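Local coordinates for protein hydroxyethylphosphonate dioxygenase (Streptomyces albus, PDB 6B9R) that probably catalyses the iron-dependent oxidative cleavage of 2-hydroxyethylphosphonate to hydroxymethylphosphonate, using molecular oxygen, at residues A[19-24]-A[66-71]; A[174-179]-A[307-312]. One frame throughout, in Å; residues are numbered along the deposited sequence.

Starting from the N terminus, the chain first forms helix 10-27 and then closes a mostly helical loop through interaction 1, where 19-24 meets 66-71 after 41 intervening residues. It goes on into the beta sheets, and interaction 2 opens at 174-179. That second loop is longer: 127 residues, including the run of helices between 215 and 288, pass before 307-312 returns as a sheet edge. The loops neither nest nor cross, since the first is complete before the second begins. Interaction 1 thus joins parts of the N-terminal helical region, and interaction 2 ties two beta sheets together, on opposite sides of the chain's centre with nearest atoms about 34 Å apart.

Interaction 1. Residues A[19-24]-A[66-71]; sequences ALLRAA and QAWPLN
A24 and L70 meet through methyl groups in the N-terminal helical bundle, where helix 10-27 packs against the chain just beyond the end of helix 58-67. W68 is the first residue to leave helical geometry there, P69 centres an inverse gamma turn, and the change of direction sends the side chains of W68 and L70 back to the same helix face. The indole of W68 can be followed outward. Its CB lies 4.0 Å from L70 CG, a contact between neighbours in the turn. Along the six-membered ring, W68 CE3 is likewise 4.0 Å from L70 CD2, so this branch of the leucine touches the indole as well as the opposing helix. Further out, W68 CZ3 comes 4.4 Å from A24 CB, which approaches the ring obliquely. The pyrrole nitrogen serves a different neighbour: NE1 is hydrogen-bonded to D38, while A35 and L39 of helix 32-39 pack on the same indole, which ties a third helix into the cluster. L70 holds its CG between the backbone N and the carbonyl carbon (chi1 50°), and from this position CD2 reaches to 3.6 Å from A24 CB. No hydrogen bond spans the two segments; the contact is wholly apolar, methyl groups of A24, L21 and L70 packing with the indole. Beyond L70 the chain reaches the subunit boundary, where N71 bonds to H79 and R118 of the second subunit. Back at the indole, L21 adds one branch near the plane of the ring, with CD1 4.4 Å from CZ3 at the ring edge.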
loop_
_atom_site.group_PDB
_atom_site.type_symbol
_atom_site.label_atom_id
_atom_site.label_comp_id
_atom_site.label_asym_id
_atom_site.label_seq_id
_atom_site.Cartn_x
_atom_site.Cartn_y
_atom_site.Cartn_z
ATOM N N ALA A 19 -8.118 19.155 -5.945
ATOM C CA ALA A 19 -8.936 18.248 -5.147
ATOM C C ALA A 19 -8.167 17.717 -3.942
ATOM O O ALA A 19 -8.755 17.515 -2.876
ATOM C CB ALA A 19 -9.459 17.095 -5.998
ATOM N N LEU A 20 -6.853 17.481 -4.089
ATOM C CA LEU A 20 -6.051 17.043 -2.945
ATOM C C LEU A 20 -5.965 18.115 -1.876
ATOM O O LEU A 20 -5.871 17.799 -0.682
ATOM C CB LEU A 20 -4.636 16.677 -3.373
ATOM C CG LEU A 20 -4.561 15.405 -4.205
ATOM C CD1 LEU A 20 -3.140 15.201 -4.658
ATOM C CD2 LEU A 20 -5.079 14.186 -3.416
ATOM N N LEU A 21 -5.954 19.381 -2.288
ATOM C CA LEU A 21 -5.901 20.463 -1.311
ATOM C C LEU A 21 -7.195 20.551 -0.518
ATOM O O LEU A 21 -7.167 20.738 0.707
ATOM C CB LEU A 21 -5.612 21.782 -2.012
ATOM C CG LEU A 21 -5.621 22.986 -1.063
ATOM C CD1 LEU A 21 -4.585 22.785 0.030
ATOM C CD2 LEU A 21 -5.357 24.262 -1.847
ATOM N N ARG A 22 -8.341 20.452 -1.200
ATOM C CA ARG A 22 -9.612 20.426 -0.482
ATOM C C ARG A 22 -9.697 19.200 0.419
ATOM O O ARG A 22 -10.155 19.284 1.566
ATOM C CB ARG A 22 -10.785 20.448 -1.469
ATOM C CG ARG A 22 -12.145 20.156 -0.811
ATOM C CD ARG A 22 -12.547 21.244 0.191
ATOM N NE ARG A 22 -13.055 22.430 -0.486
ATOM C CZ ARG A 22 -13.315 23.586 0.117
ATOM N NH1 ARG A 22 -13.099 23.724 1.419
ATOM N NH2 ARG A 22 -13.785 24.610 -0.585
ATOM N N ALA A 23 -9.250 18.049 -0.075
ATOM C CA ALA A 23 -9.301 16.844 0.747
ATOM C C ALA A 23 -8.441 16.991 1.998
ATOM O O ALA A 23 -8.832 16.548 3.083
ATOM C CB ALA A 23 -8.858 15.627 -0.073
ATOM N N ALA A 24 -7.264 17.611 1.868
ATOM C CA ALA A 24 -6.393 17.776 3.029
ATOM C C ALA A 24 -7.042 18.681 4.061
ATOM O O ALA A 24 -6.982 18.413 5.268
ATOM C CB ALA A 24 -5.038 18.352 2.610
ATOM N N GLN A 66 4.379 23.051 6.432
ATOM C CA GLN A 66 4.853 23.676 7.658
ATOM C C GLN A 66 3.699 23.965 8.608
ATOM O O GLN A 66 3.807 23.714 9.814
ATOM C CB GLN A 66 5.616 24.969 7.344
ATOM C CG GLN A 66 6.979 24.757 6.712
ATOM N N ALA A 67 2.583 24.494 8.084
ATOM C CA ALA A 67 1.455 24.865 8.936
ATOM C C ALA A 67 0.671 23.658 9.435
ATOM O O ALA A 67 0.133 23.686 10.546
ATOM C CB ALA A 67 0.508 25.798 8.182
ATOM N N TRP A 68 0.601 22.593 8.646
ATOM C CA TRP A 68 -0.235 21.441 8.924
ATOM C C TRP A 68 0.633 20.202 9.087
ATOM O O TRP A 68 1.755 20.150 8.569
ATOM C CB TRP A 68 -1.239 21.196 7.786
ATOM C CG TRP A 68 -2.383 22.156 7.698
ATOM C CD1 TRP A 68 -2.852 22.988 8.682
ATOM C CD2 TRP A 68 -3.208 22.385 6.547
ATOM N NE1 TRP A 68 -3.928 23.714 8.207
ATOM C CE2 TRP A 68 -4.154 23.372 6.899
ATOM C CE3 TRP A 68 -3.229 21.861 5.251
ATOM C CZ2 TRP A 68 -5.123 23.833 6.001
ATOM C CZ3 TRP A 68 -4.185 22.322 4.360
ATOM C CH2 TRP A 68 -5.120 23.304 4.744
ATOM N N PRO A 69 0.135 19.159 9.802
ATOM C CA PRO A 69 0.887 17.907 9.951
ATOM C C PRO A 69 0.771 16.991 8.740
ATOM O O PRO A 69 0.389 15.825 8.853
ATOM C CB PRO A 69 0.246 17.271 11.189
ATOM C CG PRO A 69 -1.167 17.716 11.121
ATOM C CD PRO A 69 -1.080 19.161 10.639
ATOM N N LEU A 70 1.085 17.524 7.564
ATOM C CA LEU A 70 1.137 16.693 6.370
ATOM C C LEU A 70 2.416 17.003 5.602
ATOM O O LEU A 70 3.191 17.903 5.960
ATOM C CB LEU A 70 -0.109 16.881 5.491
ATOM C CG LEU A 70 -0.589 18.283 5.086
ATOM C CD1 LEU A 70 0.403 19.067 4.221
ATOM C CD2 LEU A 70 -1.917 18.158 4.367
ATOM N N ASN A 71 2.626 16.237 4.531
ATOM C CA ASN A 71 3.814 16.321 3.706
ATOM C C ASN A 71 3.487 16.928 2.352
ATOM O O ASN A 71 2.360 16.822 1.863
ATOM C CB ASN A 71 4.420 14.931 3.516
ATOM C CG ASN A 71 4.676 14.266 4.823
ATOM O OD1 ASN A 71 5.641 14.596 5.512
ATOM N ND2 ASN A 71 3.788 13.353 5.210
#

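Interaction 2. Residues A[174-179]-A[307-312]; sequences VPMNTG and VRIQPG
The carbonyl oxygens of G179 and Q310 are bridged by one water, which donates a hydrogen bond to each: 2.9 Å to G179 O and 2.8 Å to Q310 O. Beside this bridge the backbones themselves come together, with G312 CA 3.5 Å from G179 O. A side chain on G312 would run into that same oxygen, while G179 has a positive phi (93°) at which a CB would collide with T178 O. The G312 amide is in turn held by D180, the residue following G179. Away from the glycines the contact becomes apolar and centres on I309. Its CD1 meets V174 CG2 at 4.0 Å, the two side chains reaching toward each other tip to tip. The M176 chain bends at chi2 (-77°), bringing its terminal methyl across the isoleucine, with CE 3.8 Å from I309 CG2. This is a joint between sheet edges in a beta domain of cupin type: strand 307-310 is an outermost strand of a seven-stranded antiparallel sheet, next to 181-184, and strand 170-175 borders a smaller sheet beside 161-167. The iron ligands Q153 and H190 lie on strands of these two sheets, although the joint itself is at the surface, away from the metal. Replacing I309 with an alanine would probably leave V174 CG2 and M176 CE without their shared apolar partner and the bent methionine freer to turn. Two side chains of 307-312 also bond to backbone carbonyls of their own segment. R308 NH1 reaches I309 O at 3.2 Å, tilted from the carbonyl plane, and Q310 curls its amide onward so that NE2 donates to P311 O over 2.8 Å, with an N-H...O angle of 164°.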
loop_
_atom_site.group_PDB
_atom_site.type_symbol
_atom_site.label_atom_id
_atom_site.label_comp_id
_atom_site.label_asym_id
_atom_site.label_seq_id
_atom_site.Cartn_x
_atom_site.Cartn_y
_atom_site.Cartn_z
ATOM N N VAL A 174 24.055 -20.051 -13.847
ATOM C CA VAL A 174 23.158 -20.980 -14.531
ATOM C C VAL A 174 23.058 -20.565 -15.995
ATOM O O VAL A 174 22.558 -19.472 -16.294
ATOM C CB VAL A 174 21.777 -21.023 -13.855
ATOM C CG1 VAL A 174 20.806 -21.830 -14.682
ATOM C CG2 VAL A 174 21.888 -21.607 -12.454
ATOM N N PRO A 175 23.524 -21.386 -16.934
ATOM C CA PRO A 175 23.349 -21.055 -18.356
ATOM C C PRO A 175 21.883 -21.124 -18.759
ATOM O O PRO A 175 21.149 -22.029 -18.361
ATOM C CB PRO A 175 24.173 -22.131 -19.083
ATOM C CG PRO A 175 25.015 -22.789 -18.018
ATOM C CD PRO A 175 24.255 -22.650 -16.741
ATOM N N MET A 176 21.468 -20.160 -19.571
ATOM C CA MET A 176 20.102 -20.037 -20.053
ATOM C C MET A 176 20.078 -20.092 -21.572
ATOM O O MET A 176 21.107 -19.987 -22.241
ATOM C CB MET A 176 19.481 -18.708 -19.598
ATOM C CG MET A 176 19.622 -18.457 -18.145
ATOM S SD MET A 176 18.430 -19.458 -17.250
ATOM C CE MET A 176 18.820 -18.913 -15.579
ATOM N N ASN A 177 18.870 -20.219 -22.118
ATOM C CA ASN A 177 18.672 -20.014 -23.544
ATOM C C ASN A 177 17.288 -19.423 -23.757
ATOM O O ASN A 177 16.561 -19.142 -22.803
ATOM C CB ASN A 177 18.861 -21.304 -24.334
ATOM C CG ASN A 177 19.643 -21.075 -25.613
ATOM O OD1 ASN A 177 19.408 -20.098 -26.337
ATOM N ND2 ASN A 177 20.598 -21.953 -25.881
ATOM N N THR A 178 16.935 -19.226 -25.025
ATOM C CA THR A 178 15.709 -18.515 -25.377
ATOM C C THR A 178 14.480 -19.141 -24.734
ATOM O O THR A 178 14.271 -20.354 -24.810
ATOM C CB THR A 178 15.556 -18.485 -26.891
ATOM O OG1 THR A 178 16.712 -17.852 -27.450
ATOM C CG2 THR A 178 14.302 -17.699 -27.299
ATOM N N GLY A 179 13.669 -18.302 -24.083
ATOM C CA GLY A 179 12.452 -18.753 -23.450
ATOM C C GLY A 179 12.581 -19.121 -21.989
ATOM O O GLY A 179 11.553 -19.345 -21.337
ATOM N N VAL A 307 16.427 -16.300 -6.031
ATOM C CA VAL A 307 15.874 -16.293 -7.382
ATOM C C VAL A 307 14.991 -17.523 -7.558
ATOM O O VAL A 307 15.136 -18.526 -6.856
ATOM C CB VAL A 307 16.975 -16.267 -8.471
ATOM C CG1 VAL A 307 17.859 -15.047 -8.315
ATOM C CG2 VAL A 307 17.822 -17.538 -8.419
ATOM N N ARG A 308 14.061 -17.436 -8.509
ATOM C CA ARG A 308 13.271 -18.589 -8.945
ATOM C C ARG A 308 13.403 -18.704 -10.460
ATOM O O ARG A 308 12.905 -17.854 -11.204
ATOM C CB ARG A 308 11.806 -18.465 -8.513
ATOM C CG ARG A 308 10.804 -19.464 -9.145
ATOM C CD ARG A 308 11.347 -20.889 -9.360
ATOM N NE ARG A 308 11.998 -21.447 -8.188
ATOM C CZ ARG A 308 12.858 -22.459 -8.229
ATOM N NH1 ARG A 308 13.182 -23.020 -9.392
ATOM N NH2 ARG A 308 13.404 -22.898 -7.113
ATOM N N ILE A 309 14.057 -19.762 -10.915
ATOM C CA ILE A 309 14.331 -19.965 -12.333
ATOM C C ILE A 309 13.243 -20.847 -12.936
ATOM O O ILE A 309 12.940 -21.920 -12.400
ATOM C CB ILE A 309 15.715 -20.604 -12.530
ATOM C CG1 ILE A 309 16.803 -19.676 -11.979
ATOM C CG2 ILE A 309 15.951 -20.883 -13.996
ATOM C CD1 ILE A 309 18.164 -20.352 -11.836
ATOM N N GLN A 310 12.673 -20.410 -14.066
ATOM C CA GLN A 310 11.695 -21.214 -14.797
ATOM C C GLN A 310 12.292 -21.669 -16.122
ATOM O O GLN A 310 12.431 -20.852 -17.047
ATOM C CB GLN A 310 10.396 -20.435 -15.050
ATOM C CG GLN A 310 9.343 -21.236 -15.835
ATOM C CD GLN A 310 8.986 -22.534 -15.131
ATOM O OE1 GLN A 310 8.526 -22.518 -13.992
ATOM N NE2 GLN A 310 9.232 -23.662 -15.790
ATOM N N PRO A 311 12.669 -22.936 -16.271
ATOM C CA PRO A 311 13.052 -23.422 -17.602
ATOM C C PRO A 311 11.863 -23.303 -18.540
ATOM O O PRO A 311 10.736 -23.655 -18.184
ATOM C CB PRO A 311 13.445 -24.889 -17.357
ATOM C CG PRO A 311 13.653 -24.999 -15.855
ATOM C CD PRO A 311 12.705 -23.995 -15.252
ATOM N N GLY A 312 12.114 -22.786 -19.739
ATOM C CA GLY A 312 11.046 -22.705 -20.719
ATOM C C GLY A 312 10.515 -24.065 -21.138
ATOM O O GLY A 312 9.338 -24.196 -21.480
HETATM O O HOH W 1 10.544 -19.458 -18.598
#